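Local coordinates for peptidase S9 prolyl oligopeptidase catalytic domain-containing protein (Pyrococcus horikoshii, PDB 4HXF) that probably cleaves peptides as a serine peptidase of the prolyl oligopeptidase family, assembling into a self-compartmentalizing hexamer of beta-propeller and alpha/beta-hydrolase domains, at residues Glu242-Tyr247 and Asp261-Gln266; Val217-Ile222 and Gly233-Lys238; Lys98-Ala103 and Trp155-Glu160. All blocks are in the same frame, centred on the assembly; numbering follows the deposited sequence.

Contact 1. Residues Glu242-Tyr247 and Asp261-Gln266; sequences EHDKIY and DREVAQ. With MG (magnesium ion), chain D.
Asp244 and Glu263 present their carboxylates side by side and pointing the same way, their planes only 3° apart. A magnesium ion probably offsets the repulsion between them: Asp244 OD2 and Glu263 OE2 each bind it at 2.1 Å. OE2 is gripped twice, since its anti lone pair also takes a nearly straight bond from the backbone N of Asp244 (2.9 Å, 175°). Glu263 CG stands anti to the backbone N (chi1 180°), and the chain runs extended from there. Close by, Val264 N donates to Asp244 O at 3.0 Å, and one face of the His243 ring lies over Glu263 N, offset toward the rim. Ile246 CG2 meets Val264 CG1 at 4.0 Å. The solvent side is the hydrated face of the ion, where four waters complete its shell. The Lys245 end is thin and partly exposed: its aliphatic part merely passes Arg262 O, with CE at 3.5 Å, and NZ is held by Ile260 O instead. Around this core, Asn419 hydrogen-bonds to Glu263 OE1, and Tyr421 to His243. In the propeller the contact joins two neighbouring blades, linking the stretch leading into strand 245-249, beside strand 229-232, to that leading into strand 264-270, beside strand 273-280.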
loop_
_atom_site.group_PDB
_atom_site.type_symbol
_atom_site.label_atom_id
_atom_site.label_comp_id
_atom_site.label_asym_id
_atom_site.label_seq_id
_atom_site.Cartn_x
_atom_site.Cartn_y
_atom_site.Cartn_z
ATOM N N GLU A 242 39.745 -14.068 -36.282
ATOM C CA GLU A 242 39.913 -15.356 -36.969
ATOM C C GLU A 242 38.668 -16.202 -36.812
ATOM O O GLU A 242 37.994 -16.079 -35.774
ATOM C CB GLU A 242 41.174 -16.118 -36.467
ATOM C CG GLU A 242 42.484 -15.563 -36.901
ATOM C CD GLU A 242 43.581 -16.333 -36.102
ATOM O OE1 GLU A 242 43.554 -17.596 -36.086
ATOM O OE2 GLU A 242 44.492 -15.688 -35.761
ATOM N N HIS A 243 38.381 -17.074 -37.791
ATOM C CA HIS A 243 37.241 -17.913 -37.711
ATOM C C HIS A 243 37.347 -18.847 -36.550
ATOM O O HIS A 243 38.294 -19.675 -36.545
ATOM C CB HIS A 243 37.050 -18.668 -39.008
ATOM C CG HIS A 243 36.477 -17.847 -40.181
ATOM N ND1 HIS A 243 35.840 -16.611 -40.046
ATOM C CD2 HIS A 243 36.481 -18.136 -41.529
ATOM C CE1 HIS A 243 35.409 -16.224 -41.263
ATOM N NE2 HIS A 243 35.790 -17.154 -42.179
ATOM N N ASP A 244 36.355 -18.841 -35.684
ATOM C CA ASP A 244 36.210 -19.928 -34.677
ATOM C C ASP A 244 35.813 -21.220 -35.240
ATOM O O ASP A 244 34.948 -21.306 -36.125
ATOM C CB ASP A 244 35.246 -19.510 -33.606
ATOM C CG ASP A 244 35.814 -18.392 -32.777
ATOM O OD1 ASP A 244 36.819 -18.562 -32.107
ATOM O OD2 ASP A 244 35.419 -17.221 -32.924
ATOM N N LYS A 245 36.533 -22.240 -34.818
ATOM C CA LYS A 245 36.274 -23.598 -35.232
ATOM C C LYS A 245 35.890 -24.486 -34.024
ATOM O O LYS A 245 35.646 -24.042 -32.939
ATOM C CB LYS A 245 37.527 -24.188 -35.885
ATOM C CG LYS A 245 38.128 -23.400 -37.049
ATOM C CD LYS A 245 37.180 -23.209 -38.264
ATOM C CE LYS A 245 37.923 -22.479 -39.440
ATOM N NZ LYS A 245 38.947 -23.320 -40.188
ATOM N N ILE A 246 35.680 -25.740 -34.258
ATOM C CA ILE A 246 35.348 -26.696 -33.187
ATOM C C ILE A 246 36.316 -27.925 -33.248
ATOM O O ILE A 246 36.794 -28.363 -34.323
ATOM C CB ILE A 246 33.861 -27.166 -33.254
ATOM C CG1 ILE A 246 33.568 -27.727 -34.629
ATOM C CG2 ILE A 246 32.983 -26.033 -32.726
ATOM C CD1 ILE A 246 32.084 -28.085 -34.809
ATOM N N TYR A 247 36.582 -28.481 -32.077
ATOM C CA TYR A 247 37.504 -29.546 -31.825
ATOM C C TYR A 247 36.903 -30.509 -30.796
ATOM O O TYR A 247 36.138 -30.073 -29.903
ATOM C CB TYR A 247 38.805 -29.028 -31.204
ATOM C CG TYR A 247 39.474 -27.973 -32.010
ATOM C CD1 TYR A 247 40.478 -28.313 -32.854
ATOM C CD2 TYR A 247 39.096 -26.669 -31.936
ATOM C CE1 TYR A 247 41.060 -27.350 -33.672
ATOM C CE2 TYR A 247 39.662 -25.713 -32.682
ATOM C CZ TYR A 247 40.633 -26.067 -33.591
ATOM O OH TYR A 247 41.180 -25.074 -34.367
ATOM N N ASP A 261 37.023 -23.359 -44.513
ATOM C CA ASP A 261 37.436 -21.974 -44.153
ATOM C C ASP A 261 36.182 -21.068 -43.934
ATOM O O ASP A 261 35.970 -20.067 -44.656
ATOM C CB ASP A 261 38.347 -21.356 -45.228
ATOM C CG ASP A 261 38.947 -20.014 -44.844
ATOM O OD1 ASP A 261 38.913 -19.631 -43.692
ATOM O OD2 ASP A 261 39.491 -19.417 -45.788
ATOM N N ARG A 262 35.381 -21.476 -42.976
ATOM C CA ARG A 262 34.162 -20.747 -42.565
ATOM C C ARG A 262 34.079 -20.838 -41.027
ATOM O O ARG A 262 34.641 -21.729 -40.336
ATOM C CB ARG A 262 32.962 -21.365 -43.225
ATOM C CG ARG A 262 32.937 -21.173 -44.717
ATOM C CD ARG A 262 32.714 -19.733 -45.146
ATOM N NE ARG A 262 32.526 -19.652 -46.579
ATOM C CZ ARG A 262 33.503 -19.480 -47.480
ATOM N NH1 ARG A 262 34.782 -19.525 -47.092
ATOM N NH2 ARG A 262 33.193 -19.383 -48.762
ATOM N N GLU A 263 33.400 -19.859 -40.441
ATOM C CA GLU A 263 33.292 -19.797 -38.982
ATOM C C GLU A 263 32.057 -20.598 -38.481
ATOM O O GLU A 263 30.944 -20.474 -39.043
ATOM C CB GLU A 263 33.173 -18.375 -38.561
ATOM C CG GLU A 263 33.046 -18.258 -37.022
ATOM C CD GLU A 263 33.357 -16.866 -36.507
ATOM O OE1 GLU A 263 32.630 -15.912 -36.775
ATOM O OE2 GLU A 263 34.342 -16.815 -35.747
ATOM N N VAL A 264 32.211 -21.323 -37.391
ATOM C CA VAL A 264 31.120 -22.002 -36.664
ATOM C C VAL A 264 30.350 -20.983 -35.836
ATOM O O VAL A 264 30.882 -20.163 -35.076
ATOM C CB VAL A 264 31.630 -23.200 -35.783
ATOM C CG1 VAL A 264 30.462 -23.826 -34.954
ATOM C CG2 VAL A 264 32.348 -24.279 -36.623
ATOM N N ALA A 265 29.010 -21.043 -36.016
ATOM C CA ALA A 265 28.115 -20.197 -35.259
ATOM C C ALA A 265 27.741 -20.885 -33.925
ATOM O O ALA A 265 27.825 -20.192 -32.896
ATOM C CB ALA A 265 26.833 -19.820 -36.063
ATOM N N GLN A 266 27.374 -22.171 -33.954
ATOM C CA GLN A 266 26.929 -22.866 -32.776
ATOM C C GLN A 266 27.277 -24.281 -32.992
ATOM O O GLN A 266 27.321 -24.739 -34.108
ATOM C CB GLN A 266 25.398 -22.663 -32.637
ATOM C CG GLN A 266 24.665 -23.372 -31.553
ATOM C CD GLN A 266 23.166 -22.947 -31.455
ATOM O OE1 GLN A 266 22.687 -22.067 -32.238
ATOM N NE2 GLN A 266 22.417 -23.571 -30.492
HETATM MG MG MG D . 34.329 -15.721 -33.933
HETATM O O HOH W 1 36.059 -14.751 -34.528
HETATM O O HOH W 2 39.461 -20.659 -41.537
HETATM O O HOH W 3 33.169 -14.273 -34.852
HETATM O O HOH W 4 34.458 -14.547 -32.121
HETATM O O HOH W 5 32.502 -16.713 -33.282
#

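Contact 2. Residues Val217-Ile222 and Gly233-Lys238; sequences VSFYAI and GKPEKK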
loop_
_atom_site.group_PDB
_atom_site.type_symbol
_atom_site.label_atom_id
_atom_site.label_comp_id
_atom_site.label_asym_id
_atom_site.label_seq_id
_atom_site.Cartn_x
_atom_site.Cartn_y
_atom_site.Cartn_z
ATOM N N VAL A 217 45.037 -21.024 -24.100
ATOM C CA VAL A 217 44.582 -21.572 -25.407
ATOM C C VAL A 217 43.463 -20.645 -25.910
ATOM O O VAL A 217 42.809 -19.897 -25.106
ATOM C CB VAL A 217 44.090 -22.983 -25.305
ATOM C CG1 VAL A 217 45.311 -23.939 -25.131
ATOM C CG2 VAL A 217 43.043 -23.103 -24.197
ATOM N N SER A 218 43.141 -20.669 -27.231
ATOM C CA SER A 218 42.176 -19.690 -27.770
ATOM C C SER A 218 40.889 -20.438 -28.040
ATOM O O SER A 218 40.134 -20.075 -28.956
ATOM C CB SER A 218 42.743 -19.053 -29.076
ATOM O OG SER A 218 43.842 -18.215 -28.762
ATOM N N PHE A 219 40.569 -21.460 -27.220
ATOM C CA PHE A 219 39.259 -22.092 -27.226
ATOM C C PHE A 219 38.749 -22.275 -25.831
ATOM O O PHE A 219 39.529 -22.164 -24.873
ATOM C CB PHE A 219 39.204 -23.395 -27.999
ATOM C CG PHE A 219 40.346 -24.389 -27.809
ATOM C CD1 PHE A 219 40.825 -25.078 -28.947
ATOM C CD2 PHE A 219 40.739 -24.833 -26.580
ATOM C CE1 PHE A 219 41.791 -26.099 -28.781
ATOM C CE2 PHE A 219 41.751 -25.821 -26.407
ATOM C CZ PHE A 219 42.245 -26.432 -27.508
ATOM N N TYR A 220 37.436 -22.433 -25.698
ATOM C CA TYR A 220 36.828 -22.754 -24.402
ATOM C C TYR A 220 35.883 -23.916 -24.597
ATOM O O TYR A 220 35.516 -24.273 -25.728
ATOM C CB TYR A 220 36.173 -21.477 -23.774
ATOM C CG TYR A 220 35.064 -20.894 -24.619
ATOM C CD1 TYR A 220 35.347 -19.987 -25.643
ATOM C CD2 TYR A 220 33.733 -21.144 -24.340
ATOM C CE1 TYR A 220 34.370 -19.345 -26.381
ATOM C CE2 TYR A 220 32.726 -20.538 -25.147
ATOM C CZ TYR A 220 33.073 -19.705 -26.176
ATOM O OH TYR A 220 32.123 -19.057 -26.985
ATOM N N ALA A 221 35.461 -24.550 -23.504
ATOM C CA ALA A 221 34.623 -25.772 -23.602
ATOM C C ALA A 221 33.132 -25.325 -23.761
ATOM O O ALA A 221 32.621 -24.410 -23.060
ATOM C CB ALA A 221 34.825 -26.657 -22.354
ATOM N N ILE A 222 32.458 -25.896 -24.717
ATOM C CA ILE A 222 31.069 -25.602 -25.003
ATOM C C ILE A 222 30.111 -26.775 -24.767
ATOM O O ILE A 222 28.899 -26.492 -24.559
ATOM C CB ILE A 222 30.892 -25.008 -26.434
ATOM C CG1 ILE A 222 31.371 -25.885 -27.542
ATOM C CG2 ILE A 222 31.497 -23.554 -26.441
ATOM C CD1 ILE A 222 30.838 -25.584 -28.938
ATOM N N GLY A 233 36.793 -22.459 -30.824
ATOM C CA GLY A 233 37.762 -21.422 -31.000
ATOM C C GLY A 233 38.872 -21.955 -31.869
ATOM O O GLY A 233 38.604 -22.510 -32.895
ATOM N N LYS A 234 40.104 -21.707 -31.445
ATOM C CA LYS A 234 41.324 -22.263 -32.084
ATOM C C LYS A 234 42.315 -22.632 -30.995
ATOM O O LYS A 234 42.254 -22.066 -29.891
ATOM C CB LYS A 234 41.973 -21.270 -33.017
ATOM C CG LYS A 234 41.088 -20.755 -34.157
ATOM C CD LYS A 234 40.863 -21.746 -35.230
ATOM C CE LYS A 234 42.148 -22.167 -35.932
ATOM N NZ LYS A 234 42.618 -21.112 -36.832
ATOM N N PRO A 235 43.345 -23.510 -31.311
ATOM C CA PRO A 235 44.354 -23.676 -30.237
ATOM C C PRO A 235 45.043 -22.368 -29.923
ATOM O O PRO A 235 45.342 -22.080 -28.749
ATOM C CB PRO A 235 45.397 -24.702 -30.845
ATOM C CG PRO A 235 44.502 -25.626 -31.627
ATOM C CD PRO A 235 43.426 -24.666 -32.245
ATOM N N GLU A 236 45.349 -21.561 -30.948
ATOM C CA GLU A 236 45.940 -20.235 -30.696
ATOM C C GLU A 236 45.534 -19.310 -31.808
ATOM O O GLU A 236 45.808 -19.551 -32.973
ATOM C CB GLU A 236 47.486 -20.294 -30.604
ATOM C CG GLU A 236 48.219 -19.010 -30.213
ATOM C CD GLU A 236 49.736 -19.318 -30.092
ATOM O OE1 GLU A 236 50.403 -19.189 -31.117
ATOM O OE2 GLU A 236 50.208 -19.807 -29.023
ATOM N N LYS A 237 44.908 -18.219 -31.448
ATOM C CA LYS A 237 44.519 -17.140 -32.402
ATOM C C LYS A 237 45.514 -16.048 -32.335
ATOM O O LYS A 237 46.012 -15.693 -31.260
ATOM C CB LYS A 237 43.153 -16.525 -31.992
ATOM C CG LYS A 237 42.003 -17.406 -32.409
ATOM C CD LYS A 237 40.742 -16.623 -32.082
ATOM C CE LYS A 237 39.510 -17.127 -32.641
ATOM N NZ LYS A 237 38.330 -16.324 -32.222
ATOM N N LYS A 238 45.944 -15.540 -33.480
ATOM C CA LYS A 238 46.563 -14.208 -33.491
ATOM C C LYS A 238 45.606 -13.069 -33.434
ATOM O O LYS A 238 45.923 -11.986 -32.919
ATOM C CB LYS A 238 47.437 -14.029 -34.736
ATOM C CG LYS A 238 48.571 -15.054 -34.752
ATOM C CD LYS A 238 49.544 -14.774 -35.843
ATOM C CE LYS A 238 50.585 -15.923 -35.671
ATOM N NZ LYS A 238 51.848 -15.708 -36.404
HETATM O O HOH W 6 38.592 -17.859 -29.580
#
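Ser218 meets the 233-238 loop with three polar atoms. Its hydroxyl OG, lying beside its own backbone N (chi1 -69°), accepts a hydrogen bond from Lys237 N at 2.9 Å. Its backbone N donates to Pro235 O at 3.0 Å, while its carbonyl O receives Lys234 N, also at 3.0 Å. The same oxygen lies 3.4 Å from Gly233 CA in a CA-H...O contact. A beta carbon on Gly233 would run into this oxygen and into Phe219 CA, and the residue's own backbone angles also suit a residue without a side chain. The apolar part of the contact is the Phe219 ring, whose CE1 touches Pro235 CG at 4.0 Å. In the second shell, Lys198 O takes a hydrogen bond from Ser218 OG, so that the hydroxyl both accepts and donates. Phe219 is backed by Phe214, ring edge to ring face, and by Tyr247. Lys237 extends its chain past Ser218, a water lies between its NZ and Ser218 O and may link them, and NZ ends in a salt bridge with Asp244 of the nearby magnesium site. The loop thus folds back, after strand 229-232, over the corner where strand 209-217, the last of one propeller blade, gives way to strand 219-224, the first of the next, with strand 245-249 continuing that second blade.

Contact 3. Residues Lys98-Ala103 and Trp155-Glu160; sequences KKVLEA and WVIDTE. With MG (magnesium ion), chain F.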
loop_
_atom_site.group_PDB
_atom_site.type_symbol
_atom_site.label_atom_id
_atom_site.label_comp_id
_atom_site.label_asym_id
_atom_site.label_seq_id
_atom_site.Cartn_x
_atom_site.Cartn_y
_atom_site.Cartn_z
ATOM N N LYS A 98 7.611 -27.828 -8.751
ATOM C CA LYS A 98 8.027 -27.301 -7.461
ATOM C C LYS A 98 9.122 -26.301 -7.674
ATOM O O LYS A 98 9.920 -26.431 -8.611
ATOM C CB LYS A 98 8.428 -28.497 -6.577
ATOM C CG LYS A 98 9.581 -29.278 -7.032
ATOM C CD LYS A 98 10.146 -30.248 -5.959
ATOM C CE LYS A 98 11.530 -30.792 -6.314
ATOM N NZ LYS A 98 12.204 -31.396 -5.107
ATOM N N LYS A 99 9.173 -25.320 -6.796
ATOM C CA LYS A 99 10.284 -24.380 -6.737
ATOM C C LYS A 99 11.502 -24.996 -6.005
ATOM O O LYS A 99 11.327 -25.581 -4.958
ATOM C CB LYS A 99 9.854 -23.100 -6.027
ATOM C CG LYS A 99 10.879 -21.968 -6.216
ATOM N N VAL A 100 12.684 -24.938 -6.592
ATOM C CA VAL A 100 13.880 -25.613 -6.028
ATOM C C VAL A 100 14.788 -24.579 -5.442
ATOM O O VAL A 100 15.377 -24.890 -4.381
ATOM C CB VAL A 100 14.555 -26.405 -7.171
ATOM C CG1 VAL A 100 15.928 -26.886 -6.751
ATOM C CG2 VAL A 100 13.609 -27.634 -7.521
ATOM N N LEU A 101 14.979 -23.429 -6.060
ATOM C CA LEU A 101 15.982 -22.497 -5.529
ATOM C C LEU A 101 15.686 -21.091 -6.002
ATOM O O LEU A 101 15.370 -20.863 -7.183
ATOM C CB LEU A 101 17.380 -22.918 -6.014
ATOM C CG LEU A 101 18.570 -22.304 -5.246
ATOM C CD1 LEU A 101 18.750 -22.918 -3.824
ATOM C CD2 LEU A 101 19.820 -22.495 -6.078
ATOM N N GLU A 102 15.830 -20.108 -5.137
ATOM C CA GLU A 102 15.489 -18.734 -5.526
ATOM C C GLU A 102 16.795 -18.164 -5.645
ATOM O O GLU A 102 17.258 -17.932 -4.495
ATOM C CB GLU A 102 14.774 -17.984 -4.358
ATOM C CG GLU A 102 13.267 -18.000 -4.375
ATOM C CD GLU A 102 12.665 -16.745 -5.007
ATOM O OE1 GLU A 102 11.428 -16.760 -5.205
ATOM O OE2 GLU A 102 13.407 -15.774 -5.325
ATOM N N ALA A 103 17.145 -17.770 -6.919
ATOM C CA ALA A 103 18.417 -17.715 -7.762
ATOM C C ALA A 103 18.651 -16.362 -8.485
ATOM O O ALA A 103 18.807 -16.299 -9.748
ATOM C CB ALA A 103 18.414 -18.760 -8.898
ATOM N N TRP A 155 27.417 -23.253 -8.937
ATOM C CA TRP A 155 26.684 -23.982 -7.922
ATOM C C TRP A 155 26.264 -25.318 -8.460
ATOM O O TRP A 155 25.622 -25.386 -9.514
ATOM C CB TRP A 155 25.402 -23.241 -7.530
ATOM C CG TRP A 155 25.536 -21.852 -6.914
ATOM C CD1 TRP A 155 26.591 -21.284 -6.314
ATOM C CD2 TRP A 155 24.431 -20.904 -6.659
ATOM N NE1 TRP A 155 26.291 -20.005 -5.877
ATOM C CE2 TRP A 155 25.026 -19.741 -6.024
ATOM C CE3 TRP A 155 23.060 -20.889 -6.932
ATOM C CZ2 TRP A 155 24.258 -18.577 -5.695
ATOM C CZ3 TRP A 155 22.306 -19.726 -6.596
ATOM C CH2 TRP A 155 22.900 -18.609 -5.987
ATOM N N VAL A 156 26.483 -26.376 -7.731
ATOM C CA VAL A 156 25.861 -27.667 -8.050
ATOM C C VAL A 156 24.640 -27.799 -7.121
ATOM O O VAL A 156 24.733 -27.756 -5.880
ATOM C CB VAL A 156 26.786 -28.801 -7.793
ATOM C CG1 VAL A 156 26.108 -30.143 -8.053
ATOM C CG2 VAL A 156 28.119 -28.611 -8.635
ATOM N N ILE A 157 23.487 -27.958 -7.745
ATOM C CA ILE A 157 22.194 -28.002 -7.065
ATOM C C ILE A 157 21.591 -29.375 -7.148
ATOM O O ILE A 157 21.403 -29.962 -8.234
ATOM C CB ILE A 157 21.210 -26.973 -7.659
ATOM C CG1 ILE A 157 21.751 -25.540 -7.623
ATOM C CG2 ILE A 157 19.818 -26.967 -6.935
ATOM C CD1 ILE A 157 21.071 -24.652 -8.646
ATOM N N ASP A 158 21.250 -29.942 -5.985
ATOM C CA ASP A 158 20.473 -31.159 -5.896
ATOM C C ASP A 158 18.995 -30.788 -6.038
ATOM O O ASP A 158 18.464 -30.085 -5.174
ATOM C CB ASP A 158 20.688 -31.901 -4.602
ATOM C CG ASP A 158 19.752 -33.042 -4.449
ATOM O OD1 ASP A 158 19.229 -33.554 -5.500
ATOM O OD2 ASP A 158 19.525 -33.541 -3.301
ATOM N N THR A 159 18.375 -31.209 -7.170
ATOM C CA THR A 159 16.946 -30.824 -7.365
ATOM C C THR A 159 15.979 -31.652 -6.461
ATOM O O THR A 159 14.814 -31.209 -6.297
ATOM C CB THR A 159 16.493 -30.913 -8.843
ATOM O OG1 THR A 159 16.594 -32.273 -9.228
ATOM C CG2 THR A 159 17.271 -29.981 -9.778
ATOM N N GLU A 160 16.441 -32.745 -5.872
ATOM C CA GLU A 160 15.564 -33.586 -5.021
ATOM C C GLU A 160 15.492 -32.868 -3.623
ATOM O O GLU A 160 14.440 -32.400 -3.235
ATOM C CB GLU A 160 16.100 -35.020 -4.906
ATOM C CG GLU A 160 15.873 -35.789 -6.167
ATOM C CD GLU A 160 16.008 -37.274 -5.973
ATOM O OE1 GLU A 160 15.775 -37.820 -4.874
ATOM O OE2 GLU A 160 16.405 -37.899 -6.960
HETATM MG MG MG F . 11.090 -25.964 -2.850
HETATM O O HOH W 7 12.367 -24.328 -2.539
HETATM O O HOH W 8 9.927 -27.625 -3.181
HETATM O O HOH W 9 9.446 -24.812 -2.773
HETATM O O HOH W 10 11.097 -26.115 -0.764
#
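Lys98 NZ is gripped by more than one group: it donates to Thr159 O at 2.9 Å, within the carbonyl plane at a C=O...N angle of 151°, and makes a salt bridge with Glu162 OE2. Glu160 O also comes within 3.1 Å of it. Chi1 (64°) sets CG in the crowded position between the backbone N and the carbonyl carbon, and the extended chain beyond it carries NZ to the end of strand 151-158. The ammonium probably helps to fix a carboxylate that has a second task, for Glu162 is also a magnesium ligand. That ion is bound on this side by the backbone Lys99 O at 2.2 Å, with four waters around it. An alanine in place of Lys98 would probably leave Thr159 O without this donor and the Glu162 carboxylate without its lysine mate, freer to turn beside the ion. Away from the metal the contact becomes apolar. Val100 CG1 meets Ile157 CG2 at 3.9 Å, and Leu101 CD2 rests against both Ile157 CD1, at 3.6 Å, and Trp155 CE3, at 3.7 Å. Val100 and Leu101 both face Ile87 in a classic beta bulge, and both side chains point toward strand 151-158. At the end of that strand, Asp158 OD1 accepts from Glu160 N in an Asx turn and is also paired with Arg116. Glu160 reaches Arg55 of the second subunit, whose Glu59 takes a hydrogen bond from Lys99 N. The strand axes lie 8.5 Å apart at 155°, too far for backbone pairing, so strand 97-102, the outermost of its blade, packs by its side chains against the neighbouring blade, as adjoining blades do in a beta-propeller.

How the contacts relate
Contacts 1 and 2 are neighbours, their centres 10 Å apart, and share the blade that holds strands 219-224, 229-232 and 245-249; a lysine-aspartate salt bridge ties them together. Contact 3 lies with its centre 32 to 35 Å from theirs, between two earlier blades, where a second subunit reaches it. Contacts 1 and 3 are mostly buried, whereas contact 2 is partly exposed on its loop side. Their chemistry differs accordingly: two carboxylates join across a magnesium in contact 1, backbone and hydroxyl bonds turn a corner in contact 2, and apolar packing with one lysine dominates contact 3, whose metal takes a backbone carbonyl at its margin.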